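Local coordinates for transcription termination factor FttA (Methanosarcina mazei, PDB 2XR1), which probably terminates transcription by zinc-dependent RNA cleavage at the RNA exit channel of RNA polymerase and degrades the released RNA, at residues R156-E161 with T304-I309; I413-A418 with K524-D529. All blocks are in the same frame, centred on the assembly; numbering follows the deposited sequence.

Contact 1: R156-E161 with T304-I309; sequences RNNLKE and TLKHTI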
loop_
_atom_site.group_PDB
_atom_site.type_symbol
_atom_site.label_atom_id
_atom_site.label_comp_id
_atom_site.label_asym_id
_atom_site.label_seq_id
_atom_site.Cartn_x
_atom_site.Cartn_y
_atom_site.Cartn_z
ATOM N N ARG B 156 24.812 -30.472 -0.724
ATOM C CA ARG B 156 24.988 -31.786 -1.374
ATOM C C ARG B 156 23.854 -32.756 -1.048
ATOM O O ARG B 156 23.343 -33.418 -1.936
ATOM C CB ARG B 156 26.319 -32.431 -0.948
ATOM C CG ARG B 156 27.576 -31.849 -1.621
ATOM C CD ARG B 156 28.154 -32.839 -2.650
ATOM N N ASN B 157 23.464 -32.829 0.224
ATOM C CA ASN B 157 22.375 -33.701 0.642
ATOM C C ASN B 157 21.015 -33.361 0.029
ATOM O O ASN B 157 20.113 -34.214 0.028
ATOM C CB ASN B 157 22.265 -33.719 2.173
ATOM C CG ASN B 157 23.261 -34.696 2.836
ATOM O OD1 ASN B 157 23.600 -35.750 2.283
ATOM N ND2 ASN B 157 23.700 -34.352 4.038
ATOM N N ASN B 158 20.887 -32.136 -0.501
ATOM C CA ASN B 158 19.627 -31.595 -1.013
ATOM C C ASN B 158 19.697 -31.154 -2.491
ATOM O O ASN B 158 18.865 -30.384 -2.960
ATOM C CB ASN B 158 19.209 -30.414 -0.125
ATOM C CG ASN B 158 18.721 -30.846 1.251
ATOM O OD1 ASN B 158 17.687 -31.493 1.380
ATOM N ND2 ASN B 158 19.458 -30.484 2.279
ATOM N N LEU B 159 20.670 -31.673 -3.226
ATOM C CA LEU B 159 20.861 -31.322 -4.624
ATOM C C LEU B 159 19.607 -31.462 -5.507
ATOM O O LEU B 159 19.397 -30.615 -6.353
ATOM C CB LEU B 159 21.964 -32.186 -5.239
ATOM C CG LEU B 159 22.717 -31.640 -6.466
ATOM C CD1 LEU B 159 23.015 -32.792 -7.447
ATOM C CD2 LEU B 159 22.017 -30.467 -7.205
ATOM N N LYS B 160 18.790 -32.514 -5.344
ATOM C CA LYS B 160 17.615 -32.709 -6.219
ATOM C C LYS B 160 16.574 -31.608 -6.050
ATOM O O LYS B 160 16.113 -31.043 -7.038
ATOM C CB LYS B 160 16.963 -34.095 -6.016
ATOM N N GLU B 161 16.217 -31.293 -4.806
ATOM C CA GLU B 161 15.227 -30.238 -4.550
ATOM C C GLU B 161 15.746 -28.880 -5.009
ATOM O O GLU B 161 15.013 -28.089 -5.587
ATOM C CB GLU B 161 14.789 -30.192 -3.073
ATOM C CG GLU B 161 13.476 -29.399 -2.862
ATOM C CD GLU B 161 13.017 -29.298 -1.398
ATOM O OE1 GLU B 161 13.858 -29.413 -0.468
ATOM O OE2 GLU B 161 11.794 -29.090 -1.186
ATOM N N THR B 304 14.969 -21.867 3.955
ATOM C CA THR B 304 15.459 -20.601 3.469
ATOM C C THR B 304 16.791 -20.774 2.744
ATOM O O THR B 304 17.055 -20.061 1.751
ATOM C CB THR B 304 15.715 -19.619 4.620
ATOM O OG1 THR B 304 14.488 -19.370 5.298
ATOM C CG2 THR B 304 16.299 -18.317 4.136
ATOM N N LEU B 305 17.650 -21.660 3.262
ATOM C CA LEU B 305 18.959 -21.856 2.659
ATOM C C LEU B 305 18.821 -22.540 1.293
ATOM O O LEU B 305 19.549 -22.224 0.373
ATOM C CB LEU B 305 19.857 -22.664 3.598
ATOM C CG LEU B 305 21.261 -23.067 3.164
ATOM C CD1 LEU B 305 22.112 -21.854 2.867
ATOM C CD2 LEU B 305 21.896 -23.932 4.264
ATOM N N LYS B 306 17.886 -23.481 1.163
ATOM C CA LYS B 306 17.626 -24.156 -0.118
ATOM C C LYS B 306 17.143 -23.169 -1.152
ATOM O O LYS B 306 17.232 -23.415 -2.351
ATOM C CB LYS B 306 16.544 -25.226 0.027
ATOM C CG LYS B 306 17.049 -26.493 0.576
ATOM C CD LYS B 306 16.009 -27.615 0.521
ATOM C CE LYS B 306 15.083 -27.616 1.744
ATOM N NZ LYS B 306 14.614 -28.958 2.074
ATOM N N HIS B 307 16.602 -22.048 -0.692
ATOM C CA HIS B 307 16.140 -21.016 -1.605
ATOM C C HIS B 307 17.080 -19.854 -1.685
ATOM O O HIS B 307 16.752 -18.864 -2.324
ATOM C CB HIS B 307 14.745 -20.528 -1.168
ATOM C CG HIS B 307 13.670 -21.544 -1.360
ATOM N ND1 HIS B 307 13.550 -22.653 -0.556
ATOM C CD2 HIS B 307 12.674 -21.627 -2.273
ATOM C CE1 HIS B 307 12.529 -23.391 -0.974
ATOM N NE2 HIS B 307 11.969 -22.782 -2.008
ATOM N N THR B 308 18.239 -19.916 -1.053
ATOM C CA THR B 308 19.128 -18.783 -1.135
ATOM C C THR B 308 20.033 -18.876 -2.374
ATOM O O THR B 308 20.654 -19.915 -2.634
ATOM C CB THR B 308 20.001 -18.631 0.115
ATOM O OG1 THR B 308 19.169 -18.573 1.275
ATOM C CG2 THR B 308 20.833 -17.342 0.052
ATOM N N ILE B 309 20.128 -17.758 -3.102
ATOM C CA ILE B 309 20.996 -17.648 -4.271
ATOM C C ILE B 309 22.026 -16.530 -4.099
ATOM O O ILE B 309 21.720 -15.360 -4.200
ATOM C CB ILE B 309 20.169 -17.419 -5.540
ATOM C CG1 ILE B 309 19.073 -18.492 -5.672
ATOM C CG2 ILE B 309 21.069 -17.425 -6.735
ATOM C CD1 ILE B 309 18.025 -18.162 -6.713
#

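Contact 2: I413-A418 with K524-D529; sequences IAVIPA and KAFAED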
loop_
_atom_site.group_PDB
_atom_site.type_symbol
_atom_site.label_atom_id
_atom_site.label_comp_id
_atom_site.label_asym_id
_atom_site.label_seq_id
_atom_site.Cartn_x
_atom_site.Cartn_y
_atom_site.Cartn_z
ATOM N N ILE B 413 38.163 -5.968 35.144
ATOM C CA ILE B 413 37.993 -6.611 33.861
ATOM C C ILE B 413 36.959 -5.855 33.002
ATOM O O ILE B 413 36.032 -5.223 33.514
ATOM C CB ILE B 413 37.705 -8.111 34.049
ATOM C CG1 ILE B 413 36.301 -8.403 34.563
ATOM C CG2 ILE B 413 38.676 -8.702 35.084
ATOM C CD1 ILE B 413 36.275 -9.775 35.401
ATOM N N ALA B 414 37.152 -5.878 31.694
ATOM C CA ALA B 414 36.389 -5.001 30.811
ATOM C C ALA B 414 35.396 -5.821 30.009
ATOM O O ALA B 414 35.783 -6.590 29.171
ATOM C CB ALA B 414 37.338 -4.235 29.891
ATOM N N VAL B 415 34.111 -5.679 30.309
ATOM C CA VAL B 415 33.052 -6.361 29.562
ATOM C C VAL B 415 32.626 -5.466 28.400
ATOM O O VAL B 415 32.365 -4.306 28.593
ATOM C CB VAL B 415 31.841 -6.684 30.468
ATOM C CG1 VAL B 415 30.676 -7.209 29.654
ATOM C CG2 VAL B 415 32.253 -7.682 31.586
ATOM N N ILE B 416 32.616 -6.010 27.193
ATOM C CA ILE B 416 32.303 -5.263 25.984
ATOM C C ILE B 416 31.235 -6.011 25.203
ATOM O O ILE B 416 31.562 -6.940 24.483
ATOM C CB ILE B 416 33.540 -5.162 25.050
ATOM C CG1 ILE B 416 34.800 -4.772 25.831
ATOM C CG2 ILE B 416 33.269 -4.222 23.927
ATOM C CD1 ILE B 416 35.919 -4.210 24.958
ATOM N N PRO B 417 29.961 -5.647 25.367
ATOM C CA PRO B 417 28.928 -6.276 24.576
ATOM C C PRO B 417 29.122 -6.003 23.122
ATOM O O PRO B 417 29.625 -4.969 22.768
ATOM C CB PRO B 417 27.643 -5.610 25.048
ATOM C CG PRO B 417 28.071 -4.374 25.604
ATOM C CD PRO B 417 29.388 -4.635 26.251
ATOM N N ALA B 418 28.735 -6.965 22.299
ATOM C CA ALA B 418 29.031 -6.960 20.879
ATOM C C ALA B 418 28.065 -7.876 20.174
ATOM O O ALA B 418 27.450 -8.725 20.772
ATOM C CB ALA B 418 30.436 -7.462 20.664
ATOM N N LYS B 524 25.793 -10.008 35.232
ATOM C CA LYS B 524 25.146 -10.368 36.480
ATOM C C LYS B 524 26.186 -10.562 37.570
ATOM O O LYS B 524 25.888 -10.354 38.746
ATOM C CB LYS B 524 24.286 -11.614 36.314
ATOM N N ALA B 525 27.410 -10.922 37.186
ATOM C CA ALA B 525 28.458 -11.253 38.155
ATOM C C ALA B 525 29.554 -10.199 38.303
ATOM O O ALA B 525 30.190 -10.147 39.335
ATOM C CB ALA B 525 29.077 -12.604 37.815
ATOM N N PHE B 526 29.792 -9.366 37.302
ATOM C CA PHE B 526 30.884 -8.376 37.406
ATOM C C PHE B 526 30.455 -6.924 37.685
ATOM O O PHE B 526 31.299 -6.052 37.911
ATOM C CB PHE B 526 31.755 -8.422 36.142
ATOM C CG PHE B 526 32.518 -9.709 35.968
ATOM C CD1 PHE B 526 33.132 -10.338 37.053
ATOM C CD2 PHE B 526 32.646 -10.289 34.726
ATOM C CE1 PHE B 526 33.831 -11.514 36.874
ATOM C CE2 PHE B 526 33.347 -11.479 34.568
ATOM C CZ PHE B 526 33.933 -12.081 35.637
ATOM N N ALA B 527 29.151 -6.677 37.694
ATOM C CA ALA B 527 28.619 -5.325 37.800
ATOM C C ALA B 527 28.826 -4.681 39.183
ATOM O O ALA B 527 28.799 -3.453 39.287
ATOM C CB ALA B 527 27.135 -5.318 37.413
ATOM N N GLU B 528 29.060 -5.487 40.215
ATOM C CA GLU B 528 29.212 -4.994 41.572
ATOM C C GLU B 528 30.558 -4.320 41.900
ATOM O O GLU B 528 30.580 -3.358 42.692
ATOM C CB GLU B 528 28.968 -6.137 42.588
ATOM C CG GLU B 528 27.706 -5.988 43.479
ATOM C CD GLU B 528 26.386 -6.117 42.704
ATOM O OE1 GLU B 528 26.360 -5.802 41.468
ATOM O OE2 GLU B 528 25.378 -6.511 43.352
ATOM N N ASP B 529 31.680 -4.846 41.401
ATOM C CA ASP B 529 32.990 -4.245 41.749
ATOM C C ASP B 529 33.175 -2.988 40.865
ATOM O O ASP B 529 33.067 -3.068 39.640
ATOM C CB ASP B 529 34.169 -5.227 41.620
#

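Contact 1: R156-E161 with T304-I309
The carboxylate of Glu161 is met at OE1 by Lys306, whose NZ comes in nearly along the C-O axis instead of settling over a face; this salt bridge, with OE1 2.7 Å from NZ, is the one direct polar bond between the two segments. The contact joins the junction between helices 146-157 and 159-173 to the metallo-beta-lactamase fold, where helix 299-306 runs into the outermost strand 308-310 of a mixed sheet. The second flat group, the Asn158 amide, has OD1 turned to the same ammonium, but at 4.0 Å from Lys306 NZ it is too far for a hydrogen bond, and its ND2 binds Phe154 O. Glu161 sends CG anti to the backbone N (chi1 -163°) and stays extended beyond it, while the lysine chain bends at chi3; the two side chains cross at about a right angle. Contact is confined to the surface. Arg162, the next residue of the chain, donates to Lys306 O through NH1 and to Thr308 O through NH2. Within 304-309, the helix-to-strand turn is tied by Thr308 OG1, which donates to Thr304 O at 2.6 Å from 38° out of the carbonyl plane.

Contact 2: I413-A418 with K524-D529
Ile413 points its delta methyl at the middle of the Phe526 ring: CD1 sits 3.2 Å above the ring plane, and the line from the ring centroid to CD1 is only 12° off the normal. That is a CH-pi contact over a face, and the two side chains cross at about a right angle. The isoleucine reaches it with CG1 between the backbone N and the carbonyl carbon (chi1 73°), which leaves CG2 beside the N. Val415, two residues on along the strand, also crosses the phenylalanine nearly at right angles, but its CG2 approaches obliquely, 4.1 Å from Phe526 CD2. The contact is where the helix of a beta-alpha-beta crossover packs on the sheet of the beta-CASP domain: helix 518-526 links strands 506-509 and 533-536, and strand 414-417 lies between those two in the parallel sheet. Ile507 and Pro502 also touch the ring. Asn532 ties the two backbones together nearby, accepting from Ile413 N through OD1 and donating to Phe526 O through ND2. Since no hydrogen bond joins the two segments directly, helix 518-526 packs on the strand through buried apolar surface, with dispersion and the weakly polar CH-pi term as the attraction.

How the contacts relate
Contact 1 and contact 2 belong to different parts of a long chain and do not touch: their centres are 42 Å apart and their nearest atoms about 22 Å. They come in series, contact 1 closing before contact 2 opens. The first joins helices 146-157 and 159-173 to the metallo-beta-lactamase domain; the second stays within the beta-CASP region. Both lie away from the two zinc ions, one held by His245, His247, His332 and Asp355, the other by Asp249, His250, His607 and the same Asp355, which is shared between them. Residues 304-309 belong to the same metallo-beta-lactamase N-terminal region as all of these ligands but His607, which comes from the C-terminal part of that fold.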